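Local coordinates for protein polyhedrin (Orgyia pseudotsugata cypovirus 5, PDB 5A8U) that forms the crystalline matrix of the viral occlusion bodies, which shelter virus from the outside environment until insect larvae ingest them, at residues 124-129 with 191-196; 118-123 with 156-161; 42-47 with 224-229; 34-39 with 108-113. One frame throughout, in Å; residues are numbered along the deposited sequence.

Contacts 3 and 4 share one antiparallel sheet, where strands 30-37 and 43-50 are neighbours: Q44 O lies 2.8 Å from L36 N, and the two contact centres are about 9 Å apart. Contact 1 lies in a second, three-stranded sheet, its centre about 15 Å from that of contact 4. The layers meet through apolar side chains, with F127 CE1 3.5 Å from M110 CE and F192 CB 3.8 Å from F112 CZ. Contact 2 joins two loops beside contact 1, where Y195 O is 2.8 Å from D119 N, and I157 CD1 lies 3.7 Å from F112 CD2 of contact 4. Contacts 2 and 3, centres about 24 Å apart, lie on opposite sides of the chain's centre.

Contact 1 (124-129 with 191-196)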
loop_
_atom_site.group_PDB
_atom_site.type_symbol
_atom_site.label_atom_id
_atom_site.label_comp_id
_atom_site.label_asym_id
_atom_site.label_seq_id
_atom_site.Cartn_x
_atom_site.Cartn_y
_atom_site.Cartn_z
ATOM N N ARG A 124 11.135 -9.843 11.901
ATOM C CA ARG A 124 11.025 -10.842 10.827
ATOM C C ARG A 124 11.464 -10.275 9.493
ATOM O O ARG A 124 11.036 -9.188 9.109
ATOM C CB ARG A 124 9.577 -11.316 10.679
ATOM C CG ARG A 124 9.121 -12.212 11.804
ATOM C CD ARG A 124 7.612 -12.396 11.743
ATOM N NE ARG A 124 7.149 -13.523 12.547
ATOM C CZ ARG A 124 5.883 -13.699 12.912
ATOM N NH1 ARG A 124 4.966 -12.795 12.583
ATOM N NH2 ARG A 124 5.541 -14.764 13.625
ATOM N N LEU A 125 12.272 -11.040 8.758
ATOM C CA LEU A 125 12.590 -10.700 7.380
ATOM C C LEU A 125 12.282 -11.960 6.596
ATOM O O LEU A 125 12.882 -13.009 6.848
ATOM C CB LEU A 125 14.066 -10.311 7.220
ATOM C CG LEU A 125 14.556 -10.058 5.783
ATOM C CD1 LEU A 125 13.756 -8.975 5.034
ATOM C CD2 LEU A 125 16.066 -9.757 5.771
ATOM N N ARG A 126 11.328 -11.885 5.673
ATOM C CA ARG A 126 10.964 -13.075 4.910
ATOM C C ARG A 126 11.415 -12.991 3.468
ATOM O O ARG A 126 11.188 -11.975 2.800
ATOM C CB ARG A 126 9.440 -13.275 4.896
ATOM C CG ARG A 126 8.760 -13.324 6.273
ATOM C CD ARG A 126 7.291 -13.738 6.124
ATOM N NE ARG A 126 6.511 -13.595 7.357
ATOM C CZ ARG A 126 5.826 -12.505 7.690
ATOM N NH1 ARG A 126 5.827 -11.435 6.885
ATOM N NH2 ARG A 126 5.142 -12.472 8.833
ATOM N N PHE A 127 12.016 -14.068 2.969
ATOM C CA PHE A 127 12.401 -14.132 1.555
ATOM C C PHE A 127 11.460 -15.006 0.740
ATOM O O PHE A 127 11.012 -16.056 1.212
ATOM C CB PHE A 127 13.832 -14.650 1.418
ATOM C CG PHE A 127 14.865 -13.620 1.751
ATOM C CD1 PHE A 127 15.062 -12.540 0.905
ATOM C CD2 PHE A 127 15.638 -13.725 2.897
ATOM C CE1 PHE A 127 16.001 -11.569 1.189
ATOM C CE2 PHE A 127 16.599 -12.749 3.196
ATOM C CZ PHE A 127 16.777 -11.668 2.338
ATOM N N PHE A 128 11.167 -14.552 -0.474
ATOM C CA PHE A 128 10.321 -15.271 -1.418
ATOM C C PHE A 128 11.050 -15.256 -2.748
ATOM O O PHE A 128 11.922 -14.422 -2.987
ATOM C CB PHE A 128 8.960 -14.565 -1.588
ATOM C CG PHE A 128 8.212 -14.369 -0.290
ATOM C CD1 PHE A 128 8.525 -13.308 0.553
ATOM C CD2 PHE A 128 7.207 -15.247 0.079
ATOM C CE1 PHE A 128 7.851 -13.133 1.750
ATOM C CE2 PHE A 128 6.518 -15.070 1.267
ATOM C CZ PHE A 128 6.846 -14.019 2.104
ATOM N N GLY A 129 10.708 -16.204 -3.609
ATOM C CA GLY A 129 11.210 -16.192 -4.974
ATOM C C GLY A 129 10.524 -15.120 -5.794
ATOM O O GLY A 129 9.642 -14.402 -5.303
ATOM N N GLY A 191 9.350 -9.566 2.459
ATOM C CA GLY A 191 8.422 -8.975 3.406
ATOM C C GLY A 191 9.131 -8.855 4.745
ATOM O O GLY A 191 10.030 -9.637 5.050
ATOM N N PHE A 192 8.754 -7.870 5.548
ATOM C CA PHE A 192 9.364 -7.715 6.870
ATOM C C PHE A 192 8.363 -7.188 7.910
ATOM O O PHE A 192 7.345 -6.555 7.563
ATOM C CB PHE A 192 10.581 -6.773 6.796
ATOM C CG PHE A 192 10.212 -5.356 6.424
ATOM C CD1 PHE A 192 9.775 -4.462 7.399
ATOM C CD2 PHE A 192 10.265 -4.934 5.102
ATOM C CE1 PHE A 192 9.391 -3.160 7.062
ATOM C CE2 PHE A 192 9.885 -3.624 4.763
ATOM C CZ PHE A 192 9.450 -2.749 5.748
ATOM N N GLU A 193 8.658 -7.464 9.180
ATOM C CA GLU A 193 7.907 -6.879 10.305
ATOM C C GLU A 193 8.890 -6.474 11.380
ATOM O O GLU A 193 9.764 -7.251 11.741
ATOM C CB GLU A 193 6.912 -7.884 10.898
ATOM C CG GLU A 193 5.979 -8.505 9.866
ATOM C CD GLU A 193 5.114 -9.624 10.429
ATOM O OE1 GLU A 193 5.395 -10.097 11.560
ATOM O OE2 GLU A 193 4.147 -10.023 9.745
ATOM N N VAL A 194 8.751 -5.258 11.877
ATOM C CA VAL A 194 9.624 -4.748 12.935
ATOM C C VAL A 194 8.730 -4.114 13.999
ATOM O O VAL A 194 7.737 -3.461 13.685
ATOM C CB VAL A 194 10.596 -3.710 12.364
ATOM C CG1 VAL A 194 11.271 -2.852 13.463
ATOM C CG2 VAL A 194 11.621 -4.382 11.451
ATOM N N TYR A 195 9.093 -4.330 15.253
ATOM C CA TYR A 195 8.244 -3.991 16.376
ATOM C C TYR A 195 8.933 -3.130 17.431
ATOM O O TYR A 195 10.094 -3.334 17.758
ATOM C CB TYR A 195 7.756 -5.289 17.049
ATOM C CG TYR A 195 6.943 -6.184 16.140
ATOM C CD1 TYR A 195 7.563 -7.131 15.335
ATOM C CD2 TYR A 195 5.555 -6.087 16.095
ATOM C CE1 TYR A 195 6.828 -7.956 14.503
ATOM C CE2 TYR A 195 4.808 -6.907 15.283
ATOM C CZ TYR A 195 5.444 -7.842 14.490
ATOM O OH TYR A 195 4.724 -8.666 13.673
ATOM N N ARG A 196 8.169 -2.188 17.977
ATOM C CA ARG A 196 8.587 -1.333 19.077
ATOM C C ARG A 196 9.002 -2.130 20.307
ATOM O O ARG A 196 8.287 -3.046 20.743
ATOM C CB ARG A 196 7.401 -0.416 19.421
ATOM C CG ARG A 196 7.410 0.245 20.789
ATOM C CD ARG A 196 8.407 1.365 20.879
ATOM N NE ARG A 196 8.257 2.373 19.825
ATOM C CZ ARG A 196 9.118 3.369 19.659
ATOM N NH1 ARG A 196 10.156 3.462 20.486
ATOM N NH2 ARG A 196 8.960 4.257 18.688
#
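E193 OE1 is gripped by two donors, R124 NH1 at 2.9 Å and Y195 OH at 2.6 Å, which reach it from opposite faces of the carboxylate plane. The site lies on an antiparallel strand pair, 124-128 against 191-195, in the three-stranded sheet. R124 and E193 form a hydrogen-bonded pair, their side chains side by side; with CG of E193 beside its backbone N (chi1 -53°), R124 NH1 meets OE1 on its syn side, 23° out of the carboxylate plane. R126, two residues on and therefore on the same face, crosses E193 and holds the other oxygen: its NH2 stands 2.8 Å from OE2, above the carboxylate plane, while OE2 lies near the guanidinium plane. One glutamate thus joins two arginines in a salt-bridge network, and the two positive charges probably favour its ionised form. S219 OG of the second subunit hydrogen-bonds to OE2 and to R126 NH1, carrying the network into the subunit interface; within the chain N151 OD1 accepts from R126 NH2. On the other face L125 CD1 packs 4.2 Å from F192 CB. Four backbone bonds join the strands, the shortest R126 N to G191 O at 2.7 Å. With no side chain at G191, the edge of the F128 ring approaches its backbone, F128 CE1 lying 3.9 Å from G191 N.

Contact 2 (118-123 with 156-161); sequences VDWNAT and IINSKM
N158 reaches across to the 118-123 loop with its amide, whose OD1 comes 3.3 Å from W120 CB and whose ND2 lies 2.9 Å from N121 OD1. The N121 and N158 amide planes are turned 72° apart. CG of N158 is anti to the backbone N (chi1 -175°), which sets CG beside W120 O. Asparagine suits the place, being short enough to reach the facing loop and polar at both branches; its OD1 accepts a hydrogen bond from K173 NZ on strand 169-178. Beside it a water bridges the backbones: it accepts from N158 N at 2.9 Å, and T123 O at 2.7 Å and the longer W120 O at 3.3 Å can both take its protons, though it has more acceptors in reach than protons. I156 closes the side of the contact at N121 and T123, its CG2 lying 3.3 Å from N121 O and its CD1 3.6 Å from T123 O. I156 CA also points its hydrogen almost straight at T123 O. Next to this, T123 CG2 meets I157 CG1, and both side chains continue onto F112 of strand 109-115. Farther out, each loop is held in shape by its own backbone: A122 N bonds to D119 O, D119 centres an inverse gamma turn, and K160 N bonds to I157 O in the 3-10 turn of 158-160. The loops meet through a water bridge, side-chain amides and isoleucine methyls, with no clear direct backbone bond, and the lysine at N158 OD1 probably polarises that amide and ties it to the six-stranded sheet.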
loop_
_atom_site.group_PDB
_atom_site.type_symbol
_atom_site.label_atom_id
_atom_site.label_comp_id
_atom_site.label_asym_id
_atom_site.label_seq_id
_atom_site.Cartn_x
_atom_site.Cartn_y
_atom_site.Cartn_z
ATOM N N VAL A 118 13.825 -0.830 19.425
ATOM C CA VAL A 118 13.150 -1.916 18.722
ATOM C C VAL A 118 13.206 -3.198 19.545
ATOM O O VAL A 118 14.186 -3.456 20.231
ATOM C CB VAL A 118 13.821 -2.127 17.341
ATOM C CG1 VAL A 118 13.395 -3.474 16.672
ATOM C CG2 VAL A 118 13.560 -0.904 16.444
ATOM N N ASP A 119 12.127 -3.969 19.523
ATOM C CA ASP A 119 12.145 -5.329 20.077
ATOM C C ASP A 119 12.956 -6.192 19.114
ATOM O O ASP A 119 12.389 -6.872 18.264
ATOM C CB ASP A 119 10.696 -5.842 20.210
ATOM C CG ASP A 119 10.602 -7.212 20.905
ATOM O OD1 ASP A 119 11.633 -7.717 21.396
ATOM O OD2 ASP A 119 9.482 -7.772 21.010
ATOM N N TRP A 120 14.285 -6.138 19.222
ATOM C CA TRP A 120 15.152 -6.773 18.227
ATOM C C TRP A 120 14.847 -8.250 17.966
ATOM O O TRP A 120 14.840 -8.681 16.819
ATOM C CB TRP A 120 16.632 -6.618 18.577
ATOM C CG TRP A 120 16.989 -5.213 18.938
ATOM C CD1 TRP A 120 17.187 -4.711 20.194
ATOM C CD2 TRP A 120 17.158 -4.108 18.035
ATOM N NE1 TRP A 120 17.485 -3.362 20.126
ATOM C CE2 TRP A 120 17.462 -2.972 18.815
ATOM C CE3 TRP A 120 17.079 -3.970 16.642
ATOM C CZ2 TRP A 120 17.706 -1.715 18.252
ATOM C CZ3 TRP A 120 17.322 -2.712 16.088
ATOM C CH2 TRP A 120 17.627 -1.612 16.893
ATOM N N ASN A 121 14.587 -9.008 19.026
ATOM C CA ASN A 121 14.325 -10.443 18.892
ATOM C C ASN A 121 13.135 -10.746 18.001
ATOM O O ASN A 121 13.061 -11.830 17.420
ATOM C CB ASN A 121 14.094 -11.107 20.252
ATOM C CG ASN A 121 15.344 -11.156 21.103
ATOM O OD1 ASN A 121 16.457 -11.269 20.593
ATOM N ND2 ASN A 121 15.162 -11.097 22.418
ATOM N N ALA A 122 12.203 -9.796 17.910
ATOM C CA ALA A 122 10.933 -10.015 17.214
ATOM C C ALA A 122 10.965 -9.675 15.713
ATOM O O ALA A 122 9.985 -9.891 15.006
ATOM C CB ALA A 122 9.798 -9.244 17.909
ATOM N N THR A 123 12.082 -9.153 15.231
ATOM C CA THR A 123 12.159 -8.769 13.824
ATOM C C THR A 123 12.002 -9.976 12.905
ATOM O O THR A 123 12.668 -10.999 13.102
ATOM C CB THR A 123 13.506 -8.072 13.547
ATOM O OG1 THR A 123 13.571 -6.865 14.323
ATOM C CG2 THR A 123 13.657 -7.753 12.071
ATOM N N ILE A 156 13.476 -14.977 11.820
ATOM C CA ILE A 156 13.952 -14.263 12.991
ATOM C C ILE A 156 15.439 -14.061 12.796
ATOM O O ILE A 156 16.248 -14.917 13.167
ATOM C CB ILE A 156 13.665 -15.057 14.283
ATOM C CG1 ILE A 156 12.149 -15.282 14.425
ATOM C CG2 ILE A 156 14.182 -14.303 15.499
ATOM C CD1 ILE A 156 11.366 -13.976 14.584
ATOM N N ILE A 157 15.790 -12.924 12.212
ATOM C CA ILE A 157 17.160 -12.683 11.782
ATOM C C ILE A 157 18.034 -11.986 12.808
ATOM O O ILE A 157 19.220 -11.779 12.548
ATOM C CB ILE A 157 17.204 -11.836 10.496
ATOM C CG1 ILE A 157 16.376 -10.564 10.664
ATOM C CG2 ILE A 157 16.769 -12.673 9.292
ATOM C CD1 ILE A 157 16.699 -9.521 9.589
ATOM N N ASN A 158 17.466 -11.628 13.959
ATOM C CA ASN A 158 18.177 -10.815 14.937
ATOM C C ASN A 158 19.618 -11.257 15.174
ATOM O O ASN A 158 20.541 -10.441 15.159
ATOM C CB ASN A 158 17.428 -10.770 16.278
ATOM C CG ASN A 158 18.092 -9.840 17.268
ATOM O OD1 ASN A 158 18.485 -8.728 16.917
ATOM N ND2 ASN A 158 18.230 -10.289 18.504
ATOM N N SER A 159 19.830 -12.546 15.390
ATOM C CA SER A 159 21.179 -12.986 15.762
ATOM C C SER A 159 22.209 -12.782 14.646
ATOM O O SER A 159 23.403 -12.650 14.930
ATOM C CB SER A 159 21.187 -14.431 16.289
ATOM O OG SER A 159 20.830 -15.362 15.286
ATOM N N LYS A 160 21.758 -12.730 13.392
ATOM C CA LYS A 160 22.663 -12.470 12.261
ATOM C C LYS A 160 22.868 -10.972 11.990
ATOM O O LYS A 160 23.720 -10.590 11.191
ATOM C CB LYS A 160 22.133 -13.133 10.983
ATOM C CG LYS A 160 22.234 -14.654 10.949
ATOM C CD LYS A 160 21.815 -15.163 9.572
ATOM C CE LYS A 160 22.356 -16.572 9.298
ATOM N NZ LYS A 160 22.317 -16.933 7.843
ATOM N N MET A 161 22.085 -10.119 12.637
ATOM C CA MET A 161 22.247 -8.680 12.426
ATOM C C MET A 161 23.437 -8.138 13.222
ATOM O O MET A 161 23.737 -8.634 14.313
ATOM C CB MET A 161 20.967 -7.944 12.798
ATOM C CG MET A 161 19.750 -8.474 12.054
ATOM S SD MET A 161 18.300 -7.429 12.333
ATOM C CE MET A 161 18.656 -6.071 11.224
HETATM O O HOH W 1 14.733 -11.220 14.750
#

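Contact 3 (42-47 with 224-229); sequences VVQVYN and STAYVN
One outermost pairing of the six-stranded antiparallel sheet within this chain joins strand 43-50 to the edge strand 223-227. V43 and Y227 form one hydrogen-bonded pair and V45 and T225 another; V45 N to T225 O, at 2.8 Å, is almost straight. V45 O accepts twice, from T225 N at 3.2 Å and from S224 OG at 2.8 Å. The serine hydroxyl, anti to its backbone N (chi1 -177°), turns back to this carbonyl and stands 3.1 Å above one face of the Y46 ring, toward the rim at CE1. Serine suits the place, small enough to lie over the tyrosine and bond to the backbone at once; N70 also bonds to OG, and L62 O holds Y46 OH. Just before the strand, V42 CG1 meets A226 CB at 4.1 Å, a methyl small enough to sit beside Q44. On the V43, Y227 face, V43 CG2 touches Y227 CB, and both pack on helix 230-241. The Y227 ring stacks on H88 and S224 O accepts from Q61 NE2, both of the third subunit. Backbone and serine bonds thus join the edge strand to the sheet, while the Y227 ring and S224 O also serve the subunit interface.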
loop_
_atom_site.group_PDB
_atom_site.type_symbol
_atom_site.label_atom_id
_atom_site.label_comp_id
_atom_site.label_asym_id
_atom_site.label_seq_id
_atom_site.Cartn_x
_atom_site.Cartn_y
_atom_site.Cartn_z
ATOM N N VAL A 42 24.922 1.480 -8.441
ATOM C CA VAL A 42 23.713 2.145 -7.967
ATOM C C VAL A 42 23.233 1.509 -6.656
ATOM O O VAL A 42 23.339 0.288 -6.461
ATOM C CB VAL A 42 22.586 2.085 -9.034
ATOM C CG1 VAL A 42 21.220 2.475 -8.434
ATOM C CG2 VAL A 42 22.950 2.964 -10.230
ATOM N N VAL A 43 22.739 2.344 -5.740
ATOM C CA VAL A 43 22.002 1.808 -4.594
ATOM C C VAL A 43 20.587 2.355 -4.623
ATOM O O VAL A 43 20.380 3.550 -4.884
ATOM C CB VAL A 43 22.704 2.066 -3.219
ATOM C CG1 VAL A 43 23.990 1.246 -3.112
ATOM C CG2 VAL A 43 22.975 3.553 -2.987
ATOM N N GLN A 44 19.612 1.472 -4.412
ATOM C CA GLN A 44 18.223 1.906 -4.342
ATOM C C GLN A 44 17.757 1.777 -2.911
ATOM O O GLN A 44 17.892 0.713 -2.302
ATOM C CB GLN A 44 17.320 1.085 -5.274
ATOM C CG GLN A 44 15.888 1.642 -5.330
ATOM C CD GLN A 44 15.053 1.030 -6.447
ATOM O OE1 GLN A 44 14.107 1.666 -6.925
ATOM N NE2 GLN A 44 15.387 -0.198 -6.869
ATOM N N VAL A 45 17.187 2.862 -2.395
ATOM C CA VAL A 45 16.817 2.981 -0.991
ATOM C C VAL A 45 15.306 3.017 -0.832
ATOM O O VAL A 45 14.610 3.739 -1.546
ATOM C CB VAL A 45 17.372 4.295 -0.415
ATOM C CG1 VAL A 45 16.934 4.499 1.063
ATOM C CG2 VAL A 45 18.914 4.331 -0.578
ATOM N N TYR A 46 14.811 2.232 0.115
ATOM C CA TYR A 46 13.441 2.349 0.590
ATOM C C TYR A 46 13.504 2.480 2.097
ATOM O O TYR A 46 14.116 1.647 2.763
ATOM C CB TYR A 46 12.645 1.084 0.251
ATOM C CG TYR A 46 12.410 0.875 -1.230
ATOM C CD1 TYR A 46 11.324 1.473 -1.867
ATOM C CD2 TYR A 46 13.278 0.094 -1.985
ATOM C CE1 TYR A 46 11.111 1.282 -3.235
ATOM C CE2 TYR A 46 13.073 -0.100 -3.331
ATOM C CZ TYR A 46 12.001 0.509 -3.952
ATOM O OH TYR A 46 11.784 0.310 -5.299
ATOM N N ASN A 47 12.882 3.531 2.628
ATOM C CA ASN A 47 12.877 3.828 4.057
ATOM C C ASN A 47 11.447 3.969 4.592
ATOM O O ASN A 47 10.703 4.850 4.175
ATOM C CB ASN A 47 13.726 5.082 4.343
ATOM C CG ASN A 47 13.530 5.627 5.756
ATOM O OD1 ASN A 47 12.996 6.716 5.936
ATOM N ND2 ASN A 47 13.942 4.855 6.762
ATOM N N SER A 224 11.775 6.869 -0.939
ATOM C CA SER A 224 12.558 6.044 -1.828
ATOM C C SER A 224 13.282 6.877 -2.868
ATOM O O SER A 224 12.730 7.836 -3.411
ATOM C CB SER A 224 11.659 5.025 -2.533
ATOM O OG SER A 224 12.450 4.179 -3.351
ATOM N N THR A 225 14.518 6.496 -3.152
ATOM C CA THR A 225 15.219 7.056 -4.307
ATOM C C THR A 225 16.316 6.089 -4.702
ATOM O O THR A 225 16.578 5.117 -3.989
ATOM C CB THR A 225 15.844 8.452 -4.021
ATOM O OG1 THR A 225 16.205 9.063 -5.271
ATOM C CG2 THR A 225 17.082 8.336 -3.145
ATOM N N ALA A 226 16.941 6.345 -5.844
ATOM C CA ALA A 226 18.150 5.616 -6.198
ATOM C C ALA A 226 19.279 6.616 -6.343
ATOM O O ALA A 226 19.076 7.719 -6.861
ATOM C CB ALA A 226 17.959 4.840 -7.489
ATOM N N TYR A 227 20.457 6.222 -5.873
ATOM C CA TYR A 227 21.651 7.056 -5.915
ATOM C C TYR A 227 22.712 6.397 -6.787
ATOM O O TYR A 227 22.821 5.168 -6.831
ATOM C CB TYR A 227 22.225 7.256 -4.504
ATOM C CG TYR A 227 21.506 8.311 -3.710
ATOM C CD1 TYR A 227 21.673 9.653 -4.024
ATOM C CD2 TYR A 227 20.661 7.976 -2.664
ATOM C CE1 TYR A 227 21.009 10.656 -3.321
ATOM C CE2 TYR A 227 19.990 8.974 -1.940
ATOM C CZ TYR A 227 20.170 10.311 -2.282
ATOM O OH TYR A 227 19.521 11.328 -1.603
ATOM N N VAL A 228 23.508 7.228 -7.457
ATOM C CA VAL A 228 24.567 6.744 -8.343
ATOM C C VAL A 228 25.578 5.822 -7.631
ATOM O O VAL A 228 26.069 4.853 -8.213
ATOM C CB VAL A 228 25.291 7.926 -9.042
ATOM C CG1 VAL A 228 26.043 8.777 -8.021
ATOM C CG2 VAL A 228 26.226 7.403 -10.141
ATOM N N ASN A 229 25.885 6.127 -6.378
ATOM C CA ASN A 229 26.696 5.223 -5.573
ATOM C C ASN A 229 26.437 5.383 -4.096
ATOM O O ASN A 229 25.738 6.314 -3.672
ATOM C CB ASN A 229 28.199 5.300 -5.909
ATOM C CG ASN A 229 28.858 6.615 -5.519
ATOM O OD1 ASN A 229 28.343 7.392 -4.717
ATOM N ND2 ASN A 229 30.054 6.839 -6.056
#

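Contact 4 (34-39 with 108-113); sequences VVLKYT and YAMQFI
Y108 CE2 fits beside K37 CB at 3.6 Å, and the lysine chain then bends at chi3 (68°), passing its CE 3.5 Å from the phenol OH. The broad ring fills the groove between the lysine stem and T39, whose CG2 touches Y108 CD2 at 3.8 Å, while Y38 O approaches the ring edge. Tyrosine suits this end of the antiparallel pair, crossing the lysine's aliphatic carbons with its hydroxyl beside CE; K37 NZ makes a weak bond to S248 OG. On one face, M110 is the flexible filler: its SD lies 3.9 Å from V34 CG1, and its CB meets L36 CD2 at 3.9 Å, touching leucine at its base and valine at its sulfur. V34 CG2 meets the F112 ring edge at CD1, 3.9 Å away. On the opposite face V35 CG2 meets I113 CD1, beta-branched residues that favour extended strands. Four backbone bonds lock this register, among them Y108 N to K37 O at 2.8 Å. Strand 30-37 lies between 109-115 and 43-50, and 109-115 continues to 169-178. The V34, M110 face packs on I190 of strand 189-195 in the second sheet, while Q111, on the other face, bonds to S174 and to Q246.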
loop_
_atom_site.group_PDB
_atom_site.type_symbol
_atom_site.label_atom_id
_atom_site.label_comp_id
_atom_site.label_asym_id
_atom_site.label_seq_id
_atom_site.Cartn_x
_atom_site.Cartn_y
_atom_site.Cartn_z
ATOM N N VAL A 34 15.630 -0.571 3.490
ATOM C CA VAL A 34 16.146 -1.601 2.609
ATOM C C VAL A 34 17.017 -0.916 1.579
ATOM O O VAL A 34 16.573 0.011 0.892
ATOM C CB VAL A 34 15.011 -2.350 1.895
ATOM C CG1 VAL A 34 15.532 -3.117 0.646
ATOM C CG2 VAL A 34 14.315 -3.259 2.874
ATOM N N VAL A 35 18.270 -1.346 1.499
ATOM C CA VAL A 35 19.184 -0.785 0.516
ATOM C C VAL A 35 19.560 -1.858 -0.482
ATOM O O VAL A 35 20.182 -2.851 -0.119
ATOM C CB VAL A 35 20.467 -0.248 1.153
ATOM C CG1 VAL A 35 21.325 0.430 0.088
ATOM C CG2 VAL A 35 20.137 0.757 2.234
ATOM N N LEU A 36 19.172 -1.668 -1.733
ATOM C CA LEU A 36 19.446 -2.669 -2.765
ATOM C C LEU A 36 20.679 -2.279 -3.546
ATOM O O LEU A 36 20.843 -1.112 -3.881
ATOM C CB LEU A 36 18.261 -2.777 -3.711
ATOM C CG LEU A 36 17.000 -3.237 -2.972
ATOM C CD1 LEU A 36 15.769 -2.981 -3.812
ATOM C CD2 LEU A 36 17.117 -4.727 -2.648
ATOM N N LYS A 37 21.544 -3.251 -3.834
ATOM C CA LYS A 37 22.809 -2.932 -4.488
ATOM C C LYS A 37 22.872 -3.562 -5.870
ATOM O O LYS A 37 22.500 -4.734 -6.034
ATOM C CB LYS A 37 23.972 -3.435 -3.636
ATOM C CG LYS A 37 23.870 -2.991 -2.171
ATOM C CD LYS A 37 25.215 -3.175 -1.483
ATOM C CE LYS A 37 26.226 -2.202 -2.061
ATOM N NZ LYS A 37 27.534 -2.277 -1.348
ATOM N N TYR A 38 23.346 -2.783 -6.842
ATOM C CA TYR A 38 23.385 -3.188 -8.246
ATOM C C TYR A 38 24.824 -3.189 -8.726
ATOM O O TYR A 38 25.664 -2.495 -8.166
ATOM C CB TYR A 38 22.497 -2.272 -9.123
ATOM C CG TYR A 38 21.083 -2.267 -8.595
ATOM C CD1 TYR A 38 20.717 -1.399 -7.566
ATOM C CD2 TYR A 38 20.138 -3.169 -9.062
ATOM C CE1 TYR A 38 19.460 -1.425 -7.034
ATOM C CE2 TYR A 38 18.863 -3.202 -8.531
ATOM C CZ TYR A 38 18.533 -2.322 -7.524
ATOM O OH TYR A 38 17.281 -2.326 -6.994
ATOM N N THR A 39 25.101 -3.994 -9.742
ATOM C CA THR A 39 26.480 -4.208 -10.167
ATOM C C THR A 39 27.092 -2.997 -10.873
ATOM O O THR A 39 28.297 -2.958 -11.083
ATOM C CB THR A 39 26.605 -5.456 -11.060
ATOM O OG1 THR A 39 25.745 -5.317 -12.192
ATOM C CG2 THR A 39 26.193 -6.687 -10.252
ATOM N N TYR A 108 22.218 -7.449 -6.622
ATOM C CA TYR A 108 23.057 -8.602 -6.263
ATOM C C TYR A 108 23.131 -8.813 -4.753
ATOM O O TYR A 108 23.595 -9.861 -4.280
ATOM C CB TYR A 108 24.473 -8.489 -6.864
ATOM C CG TYR A 108 25.340 -7.473 -6.163
ATOM C CD1 TYR A 108 26.097 -7.825 -5.057
ATOM C CD2 TYR A 108 25.372 -6.153 -6.580
ATOM C CE1 TYR A 108 26.880 -6.890 -4.397
ATOM C CE2 TYR A 108 26.144 -5.205 -5.924
ATOM C CZ TYR A 108 26.891 -5.574 -4.831
ATOM O OH TYR A 108 27.652 -4.622 -4.170
ATOM N N ALA A 109 22.651 -7.829 -4.002
ATOM C CA ALA A 109 22.721 -7.871 -2.543
ATOM C C ALA A 109 21.796 -6.817 -1.961
ATOM O O ALA A 109 21.339 -5.915 -2.671
ATOM C CB ALA A 109 24.156 -7.614 -2.065
ATOM N N MET A 110 21.540 -6.939 -0.664
ATOM C CA MET A 110 20.770 -5.944 0.062
ATOM C C MET A 110 21.350 -5.759 1.463
ATOM O O MET A 110 21.911 -6.686 2.048
ATOM C CB MET A 110 19.304 -6.364 0.138
ATOM C CG MET A 110 18.512 -5.834 1.313
ATOM S SD MET A 110 16.916 -6.697 1.390
ATOM C CE MET A 110 17.478 -8.346 1.294
ATOM N N GLN A 111 21.242 -4.539 1.969
ATOM C CA GLN A 111 21.450 -4.270 3.386
ATOM C C GLN A 111 20.077 -3.940 3.993
ATOM O O GLN A 111 19.351 -3.098 3.469
ATOM C CB GLN A 111 22.423 -3.103 3.588
ATOM C CG GLN A 111 22.784 -2.927 5.049
ATOM C CD GLN A 111 23.729 -1.775 5.316
ATOM O OE1 GLN A 111 23.958 -1.420 6.475
ATOM N NE2 GLN A 111 24.288 -1.183 4.251
ATOM N N PHE A 112 19.729 -4.620 5.079
ATOM C CA PHE A 112 18.462 -4.408 5.763
ATOM C C PHE A 112 18.832 -3.774 7.103
ATOM O O PHE A 112 19.528 -4.387 7.919
ATOM C CB PHE A 112 17.758 -5.764 5.943
ATOM C CG PHE A 112 16.437 -5.696 6.702
ATOM C CD1 PHE A 112 15.310 -5.155 6.102
ATOM C CD2 PHE A 112 16.321 -6.228 7.983
ATOM C CE1 PHE A 112 14.089 -5.101 6.781
ATOM C CE2 PHE A 112 15.096 -6.193 8.661
ATOM C CZ PHE A 112 13.986 -5.639 8.059
ATOM N N ILE A 113 18.426 -2.525 7.302
ATOM C CA ILE A 113 18.849 -1.769 8.476
ATOM C C ILE A 113 17.640 -1.396 9.319
ATOM O O ILE A 113 16.675 -0.849 8.812
ATOM C CB ILE A 113 19.570 -0.470 8.081
ATOM C CG1 ILE A 113 20.534 -0.725 6.920
ATOM C CG2 ILE A 113 20.257 0.143 9.297
ATOM C CD1 ILE A 113 21.101 0.550 6.306
#